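PDB 3S9V: abietadiene synthase, chloroplastic from Abies grandis, which is a chloroplast enzyme of the terpene synthase family, a long, largely helical chain that includes a metal-binding domain typical of that family. Local coordinates for residues E161-I164 / P170-L173; A110-L115 / K127-F132; G137-E142 / L173-Q178; V154-L159 / E181-K186; S55-A60 / S205-Q210. One frame throughout, in Å; residues are numbered along the deposited sequence.

Contact 1. Residues E161-I164 / P170-L173; sequences EAKI and PYDL
Lys-163 and Tyr-171 have the nearest CA atoms of the pair, 8.2 Å apart, where the last turn of helix 151-164 faces a type I beta turn running from Pro-170 to Leu-173. That turn is closed by the bond from Leu-173 N to Pro-170 O, 2.8 Å long, and Leu-173 then takes the N-cap position of the next helix. Tyr-171 carries the contact. Its CG stands beside the backbone N and anti to the carbonyl carbon (chi1 -59°), which sends the ring back to the helix end it has just left. The phenol oxygen reaches the backbone, with Tyr-171 OH 3.3 Å from Ala-162 C, and it also touches a methyl, Ala-162 CB, at 3.5 Å. The loop links helix 151-164 to helix 174-187, which follows it in the chain, and the tyrosine reaches back across the loop. Lys-163 lies over one face of the ring through CG, its chain extended beyond that atom, and Lys-163 CB comes to 4.0 Å from Tyr-171 CZ. The ammonium group stays far off, NZ being 6.0 Å from the centroid of the Tyr-171 ring, at most a weak cation-pi attraction. Although Tyr-171 OH is 3.2 Å from Lys-163 N, the angle is too poor for a hydrogen bond; the hydroxyl pairs instead with Leu-167 O, inside the loop.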
# COMPACT_ATOMS: atom_id res chain seq x y z
N GLU A 161 -33.88 22.39 -18.03
CA GLU A 161 -34.60 21.59 -19.03
C GLU A 161 -36.00 21.35 -18.50
O GLU A 161 -36.99 21.60 -19.18
CB GLU A 161 -33.95 20.22 -19.24
CG GLU A 161 -32.50 20.19 -19.73
CD GLU A 161 -32.08 18.79 -20.17
OE1 GLU A 161 -32.49 18.37 -21.28
OE2 GLU A 161 -31.36 18.10 -19.41
N ALA A 162 -36.06 20.85 -17.27
CA ALA A 162 -37.32 20.54 -16.60
C ALA A 162 -38.28 21.72 -16.63
O ALA A 162 -39.47 21.56 -16.90
CB ALA A 162 -37.05 20.11 -15.14
N LYS A 163 -37.76 22.91 -16.33
CA LYS A 163 -38.58 24.11 -16.33
C LYS A 163 -39.18 24.33 -17.72
O LYS A 163 -40.39 24.57 -17.85
CB LYS A 163 -37.74 25.32 -15.91
CG LYS A 163 -38.55 26.58 -15.62
CD LYS A 163 -37.71 27.63 -14.91
CE LYS A 163 -38.56 28.83 -14.49
NZ LYS A 163 -37.80 29.87 -13.73
N ILE A 164 -38.36 24.23 -18.76
CA ILE A 164 -38.83 24.41 -20.13
C ILE A 164 -39.92 23.39 -20.47
O ILE A 164 -40.85 23.69 -21.22
CB ILE A 164 -37.68 24.26 -21.16
CG1 ILE A 164 -36.62 25.35 -20.94
CG2 ILE A 164 -38.22 24.33 -22.58
CD1 ILE A 164 -37.10 26.75 -21.22
N PRO A 170 -40.23 22.46 -7.14
CA PRO A 170 -40.04 23.56 -6.20
C PRO A 170 -38.91 24.50 -6.60
O PRO A 170 -38.03 24.81 -5.79
CB PRO A 170 -39.72 22.85 -4.89
CG PRO A 170 -40.35 21.51 -5.06
CD PRO A 170 -40.01 21.17 -6.47
N TYR A 171 -38.93 24.97 -7.85
CA TYR A 171 -37.90 25.86 -8.36
C TYR A 171 -37.57 27.02 -7.44
O TYR A 171 -36.42 27.48 -7.40
CB TYR A 171 -38.30 26.42 -9.73
CG TYR A 171 -38.54 25.35 -10.77
CD1 TYR A 171 -37.52 24.50 -11.17
CD2 TYR A 171 -39.80 25.19 -11.34
CE1 TYR A 171 -37.74 23.50 -12.11
CE2 TYR A 171 -40.03 24.19 -12.29
CZ TYR A 171 -39.00 23.35 -12.67
OH TYR A 171 -39.25 22.35 -13.58
N ASP A 172 -38.56 27.51 -6.71
CA ASP A 172 -38.34 28.64 -5.82
C ASP A 172 -37.60 28.33 -4.53
O ASP A 172 -37.26 29.23 -3.78
CB ASP A 172 -39.66 29.33 -5.50
CG ASP A 172 -40.29 29.96 -6.72
OD1 ASP A 172 -39.56 30.66 -7.45
OD2 ASP A 172 -41.50 29.75 -6.95
N LEU A 173 -37.38 27.05 -4.26
CA LEU A 173 -36.65 26.68 -3.05
C LEU A 173 -35.26 27.30 -3.15
O LEU A 173 -34.62 27.23 -4.20
CB LEU A 173 -36.51 25.17 -2.92
CG LEU A 173 -37.70 24.39 -2.37
CD1 LEU A 173 -37.34 22.91 -2.29
CD2 LEU A 173 -38.07 24.92 -1.00

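Contact 2. Residues A110-L115 / K127-F132; sequences ACIITL and KGIEFF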
# COMPACT_ATOMS: atom_id res chain seq x y z
N ALA A 110 -33.05 13.27 -13.77
CA ALA A 110 -32.65 12.73 -15.06
C ALA A 110 -33.66 11.71 -15.62
O ALA A 110 -33.98 11.74 -16.80
CB ALA A 110 -31.28 12.10 -14.97
N CYS A 111 -34.15 10.81 -14.78
CA CYS A 111 -35.12 9.82 -15.25
C CYS A 111 -36.49 10.41 -15.58
O CYS A 111 -37.15 9.99 -16.53
CB CYS A 111 -35.26 8.68 -14.22
SG CYS A 111 -33.78 7.68 -14.08
N ILE A 112 -36.93 11.37 -14.78
CA ILE A 112 -38.22 12.02 -14.99
C ILE A 112 -38.23 12.75 -16.32
O ILE A 112 -39.22 12.72 -17.06
CB ILE A 112 -38.52 13.02 -13.85
CG1 ILE A 112 -38.93 12.25 -12.60
CG2 ILE A 112 -39.58 14.01 -14.28
CD1 ILE A 112 -39.05 13.13 -11.38
N ILE A 113 -37.12 13.41 -16.64
CA ILE A 113 -37.03 14.13 -17.90
C ILE A 113 -37.09 13.17 -19.09
O ILE A 113 -37.80 13.42 -20.06
CB ILE A 113 -35.74 14.98 -17.94
CG1 ILE A 113 -35.87 16.12 -16.93
CG2 ILE A 113 -35.46 15.50 -19.34
CD1 ILE A 113 -34.62 16.98 -16.79
N THR A 114 -36.38 12.05 -18.99
CA THR A 114 -36.35 11.06 -20.07
C THR A 114 -37.69 10.34 -20.28
O THR A 114 -38.11 10.13 -21.41
CB THR A 114 -35.26 10.00 -19.81
OG1 THR A 114 -33.99 10.65 -19.68
CG2 THR A 114 -35.20 9.00 -20.96
N LEU A 115 -38.36 9.97 -19.19
CA LEU A 115 -39.66 9.31 -19.34
C LEU A 115 -40.67 10.31 -19.92
O LEU A 115 -41.53 9.95 -20.73
CB LEU A 115 -40.14 8.76 -18.00
CG LEU A 115 -39.25 7.68 -17.38
CD1 LEU A 115 -39.89 7.17 -16.10
CD2 LEU A 115 -39.07 6.54 -18.36
N LYS A 127 -44.41 9.61 -9.13
CA LYS A 127 -43.75 9.22 -7.88
C LYS A 127 -42.37 9.87 -7.78
O LYS A 127 -41.91 10.22 -6.68
CB LYS A 127 -43.58 7.70 -7.80
CG LYS A 127 -44.85 6.94 -7.50
CD LYS A 127 -44.58 5.44 -7.49
CE LYS A 127 -45.85 4.66 -7.20
NZ LYS A 127 -45.60 3.20 -7.15
N GLY A 128 -41.71 10.02 -8.92
CA GLY A 128 -40.39 10.64 -8.94
C GLY A 128 -40.50 12.10 -8.58
O GLY A 128 -39.69 12.62 -7.81
N ILE A 129 -41.51 12.77 -9.12
CA ILE A 129 -41.73 14.18 -8.85
C ILE A 129 -41.92 14.40 -7.35
O ILE A 129 -41.33 15.31 -6.77
CB ILE A 129 -42.96 14.73 -9.61
CG1 ILE A 129 -42.61 14.92 -11.08
CG2 ILE A 129 -43.42 16.06 -9.01
CD1 ILE A 129 -43.74 15.50 -11.91
N GLU A 130 -42.74 13.54 -6.75
CA GLU A 130 -43.01 13.64 -5.32
C GLU A 130 -41.75 13.42 -4.51
O GLU A 130 -41.49 14.15 -3.55
CB GLU A 130 -44.08 12.63 -4.92
CG GLU A 130 -45.31 12.71 -5.82
CD GLU A 130 -46.44 11.79 -5.38
OE1 GLU A 130 -46.15 10.70 -4.84
OE2 GLU A 130 -47.61 12.15 -5.61
N PHE A 131 -40.95 12.43 -4.88
CA PHE A 131 -39.72 12.19 -4.15
C PHE A 131 -38.82 13.40 -4.28
O PHE A 131 -38.30 13.91 -3.29
CB PHE A 131 -38.94 10.99 -4.68
CG PHE A 131 -37.56 10.88 -4.10
CD1 PHE A 131 -37.36 10.31 -2.85
CD2 PHE A 131 -36.47 11.44 -4.76
CE1 PHE A 131 -36.11 10.29 -2.26
CE2 PHE A 131 -35.21 11.43 -4.18
CZ PHE A 131 -35.03 10.86 -2.93
N PHE A 132 -38.63 13.87 -5.51
CA PHE A 132 -37.78 15.02 -5.75
C PHE A 132 -38.21 16.22 -4.92
O PHE A 132 -37.36 16.93 -4.38
CB PHE A 132 -37.78 15.38 -7.24
CG PHE A 132 -36.97 16.60 -7.58
CD1 PHE A 132 -37.48 17.88 -7.34
CD2 PHE A 132 -35.70 16.48 -8.13
CE1 PHE A 132 -36.73 19.01 -7.65
CE2 PHE A 132 -34.95 17.61 -8.43
CZ PHE A 132 -35.46 18.87 -8.20
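The flat group at the heart of this contact is the peptide joining Gly-128 to Ile-129, and the methyl CD1 of Ile-112 sits squarely over one of its faces. Ile-112 CD1 is 3.3 Å from Gly-128 C and 3.4 Å from Ile-129 N, a tight approach for a methyl on a backbone plane. Gly-128 O of the same peptide accepts the helical bond from Phe-132 N at 2.8 Å. Because Gly-128 has no side chain, the isoleucine can rest directly on the backbone, and the two helices come near enough for the CA atoms of Ile-112 and Gly-128 to be 6.6 Å apart. The branch that does the touching is held straight: CG1 of Ile-112 stands beside the backbone N, and CD1 continues the chain anti (chi2 172°). Ile-129 adds a looser apolar touch from the flank, its CG1 lying 4.0 Å from Ile-112 CD1. No polar bond crosses between the segments; the contact is apolar, a methyl on a backbone face with one side-chain touch beside it. It joins two consecutive antiparallel helices, 101-117 and 122-136, as a helical hairpin, and Ile-112 also meets Val-125 one turn earlier on the second helix. The ring of Phe-132 turns to Phe-155 and Leu-159 of helix 151-164, which also packs on Ala-110 through Met-158. On another flank Ala-110 and Cys-111 touch helix 56-62, and Thr-114 OG1 probably hydrogen-bonds to Ala-60 O of that helix.

Contact 3. Residues G137-E142 / L173-Q178; sequences GKMEDE and LPFLKQ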
# COMPACT_ATOMS: atom_id res chain seq x y z
N GLY A 137 -36.57 19.69 -0.39
CA GLY A 137 -36.75 20.52 0.78
C GLY A 137 -35.94 20.13 2.01
O GLY A 137 -36.05 20.79 3.05
N LYS A 138 -35.14 19.08 1.91
CA LYS A 138 -34.33 18.62 3.04
C LYS A 138 -32.83 18.67 2.74
O LYS A 138 -32.02 18.15 3.51
CB LYS A 138 -34.70 17.18 3.42
CG LYS A 138 -36.15 16.99 3.84
CD LYS A 138 -36.41 15.58 4.36
CE LYS A 138 -36.16 14.52 3.30
NZ LYS A 138 -36.57 13.16 3.76
N MET A 139 -32.47 19.30 1.63
CA MET A 139 -31.08 19.40 1.22
C MET A 139 -30.17 20.16 2.18
O MET A 139 -28.94 20.07 2.09
CB MET A 139 -30.99 20.02 -0.18
CG MET A 139 -31.58 19.14 -1.28
SD MET A 139 -30.97 17.43 -1.19
CE MET A 139 -29.30 17.64 -1.72
N GLU A 140 -30.76 20.88 3.12
CA GLU A 140 -29.98 21.64 4.08
C GLU A 140 -29.41 20.79 5.20
O GLU A 140 -28.58 21.26 5.98
CB GLU A 140 -30.81 22.79 4.66
CG GLU A 140 -31.31 23.78 3.61
CD GLU A 140 -32.03 24.97 4.20
OE1 GLU A 140 -33.03 24.77 4.94
OE2 GLU A 140 -31.61 26.12 3.94
N ASP A 141 -29.84 19.53 5.30
CA ASP A 141 -29.33 18.66 6.35
C ASP A 141 -28.42 17.58 5.77
O ASP A 141 -28.08 16.59 6.44
CB ASP A 141 -30.48 18.03 7.14
CG ASP A 141 -30.05 17.53 8.52
OD1 ASP A 141 -30.93 17.21 9.35
OD2 ASP A 141 -28.83 17.46 8.78
N GLU A 142 -28.03 17.78 4.51
CA GLU A 142 -27.16 16.85 3.81
C GLU A 142 -25.97 17.67 3.30
O GLU A 142 -25.21 17.22 2.45
CB GLU A 142 -27.90 16.22 2.63
CG GLU A 142 -29.27 15.64 2.99
CD GLU A 142 -29.19 14.41 3.89
OE1 GLU A 142 -28.79 13.34 3.39
OE2 GLU A 142 -29.52 14.52 5.09
N LEU A 173 -37.38 27.05 -4.26
CA LEU A 173 -36.65 26.68 -3.05
C LEU A 173 -35.26 27.30 -3.15
O LEU A 173 -34.62 27.23 -4.20
CB LEU A 173 -36.51 25.17 -2.92
CG LEU A 173 -37.70 24.39 -2.37
CD1 LEU A 173 -37.34 22.91 -2.29
CD2 LEU A 173 -38.07 24.92 -1.00
N PRO A 174 -34.78 27.92 -2.06
CA PRO A 174 -33.46 28.54 -2.09
C PRO A 174 -32.42 27.62 -2.73
O PRO A 174 -31.74 28.01 -3.68
CB PRO A 174 -33.18 28.83 -0.62
CG PRO A 174 -34.53 29.20 -0.13
CD PRO A 174 -35.42 28.13 -0.75
N PHE A 175 -32.31 26.40 -2.21
CA PHE A 175 -31.34 25.44 -2.74
C PHE A 175 -31.35 25.32 -4.27
O PHE A 175 -30.30 25.42 -4.91
CB PHE A 175 -31.57 24.05 -2.15
CG PHE A 175 -30.66 23.00 -2.72
CD1 PHE A 175 -29.31 22.97 -2.39
CD2 PHE A 175 -31.15 22.05 -3.62
CE1 PHE A 175 -28.45 22.02 -2.95
CE2 PHE A 175 -30.30 21.10 -4.19
CZ PHE A 175 -28.95 21.09 -3.85
N LEU A 176 -32.52 25.10 -4.84
CA LEU A 176 -32.64 24.94 -6.28
C LEU A 176 -32.46 26.23 -7.06
O LEU A 176 -31.83 26.24 -8.12
CB LEU A 176 -33.98 24.30 -6.63
CG LEU A 176 -34.09 22.89 -6.03
CD1 LEU A 176 -35.46 22.30 -6.31
CD2 LEU A 176 -32.99 22.02 -6.63
N LYS A 177 -32.99 27.33 -6.53
CA LYS A 177 -32.86 28.61 -7.21
C LYS A 177 -31.41 29.08 -7.19
O LYS A 177 -30.91 29.60 -8.18
CB LYS A 177 -33.75 29.67 -6.55
CG LYS A 177 -33.70 31.00 -7.29
CD LYS A 177 -34.30 32.15 -6.49
CE LYS A 177 -34.07 33.47 -7.21
NZ LYS A 177 -34.51 34.65 -6.41
N GLN A 178 -30.74 28.89 -6.06
CA GLN A 178 -29.35 29.31 -5.91
C GLN A 178 -28.32 28.43 -6.60
O GLN A 178 -27.24 28.91 -6.95
CB GLN A 178 -29.01 29.45 -4.43
CG GLN A 178 -29.55 30.71 -3.78
CD GLN A 178 -29.68 30.57 -2.28
OE1 GLN A 178 -28.82 29.99 -1.63
NE2 GLN A 178 -30.77 31.12 -1.73
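Met-139 and Phe-175, with CA atoms 7.2 Å apart, pair the loop that follows helix 122-136 with the first turn of helix 174-187, while Gly-137 and Leu-173 pair at 7.3 Å. The methionine crosses over one face of the phenylalanine ring. Met-139 CB stands 3.9 Å from the centroid of the Phe-175 ring and only 9° off its normal, a CH-pi contact over the centre, and Met-139 CG comes to 3.7 Å from Phe-175 CE2. Bends at chi2 (-49°) and chi3 (-71°) curl the thioether round, bringing Met-139 CE to 4.1 Å from Phe-175 CZ. The sulfur itself is oblique to the ring, Met-139 SD lying 5.2 Å from the Phe-175 centroid. This is a Met-aromatic contact, here tying an interhelical loop to a helix start. Leu-173 adds a methyl, its CD1 lying 3.8 Å from Gly-137 N, while its backbone O receives the bond from Lys-177 N. Beyond the pair, Met-139 packs on Ala-101, Tyr-102 and Ile-105 of helix 101-117, and Phe-175 on Phe-155 of helix 151-164.

Contact 4. Residues V154-L159 / E181-K186; sequences VFPAML and EKREAK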
# COMPACT_ATOMS: atom_id res chain seq x y z
N VAL A 154 -23.95 19.67 -13.90
CA VAL A 154 -24.98 18.82 -14.44
C VAL A 154 -26.40 18.93 -13.84
O VAL A 154 -27.39 18.84 -14.56
CB VAL A 154 -24.49 17.35 -14.37
CG1 VAL A 154 -25.63 16.40 -14.48
CG2 VAL A 154 -23.45 17.11 -15.49
N PHE A 155 -26.50 19.14 -12.53
CA PHE A 155 -27.82 19.22 -11.92
C PHE A 155 -28.63 20.47 -12.31
O PHE A 155 -29.82 20.36 -12.63
CB PHE A 155 -27.69 19.13 -10.39
CG PHE A 155 -29.01 19.07 -9.67
CD1 PHE A 155 -29.85 17.97 -9.82
CD2 PHE A 155 -29.41 20.10 -8.83
CE1 PHE A 155 -31.06 17.89 -9.15
CE2 PHE A 155 -30.63 20.04 -8.15
CZ PHE A 155 -31.46 18.93 -8.31
N PRO A 156 -28.01 21.66 -12.30
CA PRO A 156 -28.81 22.84 -12.68
C PRO A 156 -29.17 22.84 -14.17
O PRO A 156 -30.23 23.35 -14.56
CB PRO A 156 -27.91 24.00 -12.30
CG PRO A 156 -27.09 23.45 -11.16
CD PRO A 156 -26.75 22.07 -11.66
N ALA A 157 -28.30 22.26 -14.99
CA ALA A 157 -28.56 22.20 -16.42
C ALA A 157 -29.87 21.46 -16.68
O ALA A 157 -30.63 21.85 -17.56
CB ALA A 157 -27.41 21.49 -17.12
N MET A 158 -30.13 20.40 -15.92
CA MET A 158 -31.37 19.65 -16.08
C MET A 158 -32.54 20.39 -15.44
O MET A 158 -33.68 20.27 -15.89
CB MET A 158 -31.25 18.24 -15.48
CG MET A 158 -30.33 17.28 -16.24
SD MET A 158 -30.51 15.55 -15.71
CE MET A 158 -30.02 15.69 -13.99
N LEU A 159 -32.26 21.17 -14.39
CA LEU A 159 -33.31 21.95 -13.73
C LEU A 159 -33.93 22.87 -14.78
O LEU A 159 -35.15 23.03 -14.84
CB LEU A 159 -32.76 22.80 -12.58
CG LEU A 159 -32.60 22.13 -11.21
CD1 LEU A 159 -32.04 23.12 -10.20
CD2 LEU A 159 -33.95 21.61 -10.75
N GLU A 181 -28.11 29.70 -10.18
CA GLU A 181 -27.38 30.96 -10.25
C GLU A 181 -25.87 30.72 -10.14
O GLU A 181 -25.08 31.36 -10.84
CB GLU A 181 -27.84 31.89 -9.13
CG GLU A 181 -27.08 33.22 -9.07
CD GLU A 181 -27.45 34.05 -7.86
OE1 GLU A 181 -26.87 35.14 -7.68
OE2 GLU A 181 -28.33 33.61 -7.08
N LYS A 182 -25.49 29.81 -9.25
CA LYS A 182 -24.08 29.50 -9.04
C LYS A 182 -23.47 28.82 -10.27
O LYS A 182 -22.32 29.07 -10.60
CB LYS A 182 -23.90 28.60 -7.82
CG LYS A 182 -22.45 28.36 -7.46
CD LYS A 182 -22.29 27.45 -6.25
CE LYS A 182 -20.82 27.18 -5.95
NZ LYS A 182 -20.62 26.27 -4.79
N ARG A 183 -24.24 27.96 -10.92
CA ARG A 183 -23.76 27.27 -12.11
C ARG A 183 -23.48 28.31 -13.19
O ARG A 183 -22.46 28.24 -13.88
CB ARG A 183 -24.81 26.28 -12.63
CG ARG A 183 -24.53 25.76 -14.04
CD ARG A 183 -25.58 24.75 -14.49
NE ARG A 183 -25.35 24.28 -15.85
CZ ARG A 183 -25.65 24.97 -16.95
NH1 ARG A 183 -26.20 26.17 -16.85
NH2 ARG A 183 -25.39 24.46 -18.14
N GLU A 184 -24.38 29.28 -13.32
CA GLU A 184 -24.22 30.32 -14.32
C GLU A 184 -22.95 31.12 -14.08
O GLU A 184 -22.25 31.48 -15.02
CB GLU A 184 -25.43 31.26 -14.31
CG GLU A 184 -25.72 31.87 -15.67
CD GLU A 184 -26.35 30.87 -16.62
OE1 GLU A 184 -26.37 31.13 -17.85
OE2 GLU A 184 -26.86 29.83 -16.14
N ALA A 185 -22.65 31.39 -12.81
CA ALA A 185 -21.46 32.15 -12.46
C ALA A 185 -20.20 31.29 -12.56
O ALA A 185 -19.08 31.78 -12.44
CB ALA A 185 -21.59 32.70 -11.05
N LYS A 186 -20.40 29.99 -12.78
CA LYS A 186 -19.29 29.05 -12.89
C LYS A 186 -18.94 28.86 -14.36
O LYS A 186 -17.78 28.75 -14.73
CB LYS A 186 -19.69 27.71 -12.26
CG LYS A 186 -18.55 26.72 -12.06
CD LYS A 186 -19.03 25.51 -11.27
CE LYS A 186 -17.92 24.48 -11.05
NZ LYS A 186 -18.41 23.29 -10.30
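Pro-156 and Arg-183 make the closest touch between these two helices, Pro-156 CB lying 3.3 Å from Arg-183 CD, with the proline ring also against the CB of the arginine. Their CA atoms are 6.7 Å apart. The arginine chain, extended from CG to NE with CG anti to the backbone N (chi1 167°), passes the proline and delivers its flat end to Ala-157. Ala-157 CA lies over one face of the guanidinium, towards its rim, and Ala-157 CB is 3.7 Å from both Arg-183 NE and Arg-183 NH2. The proline that meets the aliphatic part also kinks helix 151-164, since its N can give no bond to the preceding turn.

In the next shell are the groups that hold the guanidinium. Its NE donates to Ile-153 O, just before the segment on the same helix as Pro-156, and NH2 both bonds to Gly-208 O and forms a salt bridge with Glu-211. Within its own helix Arg-183 NH1 has a long ion pair with Glu-184 OE2, at 3.8 Å. Around them Pro-156 and Leu-159 pack on Ile-179, extending the interface of helices 151-164 and 174-187.

The chemistry thus divides along one side chain: methylenes pack on the proline, the guanidinium face is covered by Ala-157, and the buried charged end binds two backbone carbonyls and the carboxylate of Glu-211, with Glu-184 a longer, weaker partner, which would be expected to keep it protonated and fix its rotation.

Contact 5. Residues S55-A60 / S205-Q210; sequences SAYDTA and SLEGLQ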
# COMPACT_ATOMS: atom_id res chain seq x y z
N SER A 55 -25.82 2.98 -13.46
CA SER A 55 -25.95 4.39 -13.11
C SER A 55 -27.29 4.84 -13.68
O SER A 55 -27.43 5.05 -14.88
CB SER A 55 -24.83 5.22 -13.74
OG SER A 55 -25.05 6.59 -13.50
N ALA A 56 -28.29 4.96 -12.81
CA ALA A 56 -29.60 5.38 -13.28
C ALA A 56 -29.48 6.69 -14.06
O ALA A 56 -30.11 6.86 -15.11
CB ALA A 56 -30.55 5.53 -12.10
N TYR A 57 -28.67 7.60 -13.55
CA TYR A 57 -28.47 8.89 -14.19
C TYR A 57 -27.94 8.77 -15.63
O TYR A 57 -28.49 9.35 -16.56
CB TYR A 57 -27.51 9.74 -13.36
CG TYR A 57 -26.99 10.97 -14.06
CD1 TYR A 57 -27.76 12.14 -14.12
CD2 TYR A 57 -25.75 10.97 -14.67
CE1 TYR A 57 -27.28 13.26 -14.79
CE2 TYR A 57 -25.27 12.08 -15.33
CZ TYR A 57 -26.04 13.22 -15.39
OH TYR A 57 -25.57 14.31 -16.07
N ASP A 58 -26.85 8.03 -15.80
CA ASP A 58 -26.26 7.86 -17.12
C ASP A 58 -27.17 7.06 -18.04
O ASP A 58 -27.27 7.34 -19.23
CB ASP A 58 -24.91 7.16 -17.01
CG ASP A 58 -23.84 8.05 -16.42
OD1 ASP A 58 -23.02 8.61 -17.19
OD2 ASP A 58 -23.82 8.20 -15.18
N THR A 59 -27.85 6.07 -17.47
CA THR A 59 -28.74 5.26 -18.26
C THR A 59 -29.85 6.14 -18.81
O THR A 59 -30.27 6.00 -19.96
CB THR A 59 -29.32 4.13 -17.42
OG1 THR A 59 -28.24 3.34 -16.91
CG2 THR A 59 -30.24 3.26 -18.25
N ALA A 60 -30.31 7.07 -17.98
CA ALA A 60 -31.37 7.99 -18.39
C ALA A 60 -30.91 8.82 -19.59
O ALA A 60 -31.70 9.11 -20.49
CB ALA A 60 -31.74 8.91 -17.23
N SER A 205 -18.37 15.78 -17.89
CA SER A 205 -19.75 16.23 -17.72
C SER A 205 -20.24 17.21 -18.78
O SER A 205 -20.85 18.24 -18.47
CB SER A 205 -19.95 16.81 -16.31
OG SER A 205 -18.73 17.26 -15.76
N LEU A 206 -19.98 16.88 -20.04
CA LEU A 206 -20.40 17.71 -21.17
C LEU A 206 -21.92 17.83 -21.28
O LEU A 206 -22.42 18.78 -21.87
CB LEU A 206 -19.83 17.15 -22.47
CG LEU A 206 -18.35 17.41 -22.71
CD1 LEU A 206 -17.84 16.55 -23.85
CD2 LEU A 206 -18.15 18.88 -23.02
N GLU A 207 -22.65 16.88 -20.71
CA GLU A 207 -24.10 16.93 -20.77
C GLU A 207 -24.62 18.18 -20.05
O GLU A 207 -25.76 18.61 -20.26
CB GLU A 207 -24.73 15.66 -20.18
CG GLU A 207 -24.60 15.51 -18.67
CD GLU A 207 -23.36 14.75 -18.24
OE1 GLU A 207 -22.36 14.76 -19.00
OE2 GLU A 207 -23.38 14.17 -17.13
N GLY A 208 -23.77 18.77 -19.22
CA GLY A 208 -24.17 19.97 -18.50
C GLY A 208 -23.52 21.25 -19.03
O GLY A 208 -23.64 22.31 -18.41
N LEU A 209 -22.85 21.15 -20.17
CA LEU A 209 -22.19 22.31 -20.77
C LEU A 209 -22.62 22.50 -22.23
O LEU A 209 -22.01 23.26 -22.98
CB LEU A 209 -20.67 22.11 -20.73
CG LEU A 209 -20.09 21.79 -19.35
CD1 LEU A 209 -18.70 21.22 -19.53
CD2 LEU A 209 -20.08 23.04 -18.48
N GLN A 210 -23.67 21.79 -22.62
CA GLN A 210 -24.20 21.84 -23.97
C GLN A 210 -24.57 23.21 -24.53
O GLN A 210 -24.68 23.37 -25.74
CB GLN A 210 -25.44 20.96 -24.07
CG GLN A 210 -25.23 19.52 -23.68
CD GLN A 210 -26.49 18.72 -23.85
OE1 GLN A 210 -26.97 18.53 -24.97
NE2 GLN A 210 -27.04 18.24 -22.74
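Glu-207 OE2 is approached by two groups, Tyr-57 OH and, from a distant part of the chain, Lys-450 NZ, which makes a salt bridge with it. The tyrosine donates to this oxygen, but the 2.4 Å modelled between Tyr-57 OH and Glu-207 OE2 is implausibly short. The hydroxyl is also pressed against Val-154, so its exact place is doubtful. As modelled, the carboxylate oxygen lies at the edge of the Tyr-57 ring and in its plane, and the planes of ring and carboxylate are 38° apart. The two side chains arrive from opposite directions. Glu-207 reaches the ring by a cramped route, with CG between the backbone N and the carbonyl carbon (chi1 70°) and a bend at chi2.

Local bonds hold both segments. Gln-210 NE2 gives a nearly straight bond (175°) to Glu-207 O, 2.8 Å away and in the plane of its amide. At the start of helix 56-62, the N-cap residue Ser-55 donates to the anti lone pair of Asp-58 OD2, 2.6 Å from Ser-55 OG, and Ser-55 O accepts from both Thr-59 N and Thr-59 OG1. The other oxygen of Asp-58, OD1, takes a bond from Ala-233 N.

Helix 56-62 lies here against helices 101-117 and 151-164, Tyr-57 touching Leu-106, Ala-110, Val-154 and Met-158. Glu-207, in its short 3-10 turn, packs on Ser-234 and Ala-237 of helix 232-242, while Lys-450 belongs to the turn between strands 447-448 and 452-453.

All five contacts belong to one helical region, well away from the centre of the chain. Contacts 2, 4 and 5 are buried; contacts 1 and 3 are only partly so and involve loops. Helix 151-164 serves contacts 1 and 4, helix 174-187 serves 3 and 4, and contacts 1 and 3 share Leu-173. The chemistry changes with place: methyl on backbone in contact 2, aromatic packing in 1 and 3, a mixed apolar and charged side chain in 4, and a tyrosine hydroxyl set against a carboxylate in 5. Phe-132 and Phe-155 join contacts 2 and 4, while Arg-183 and Gly-208 tie contact 4 to 5.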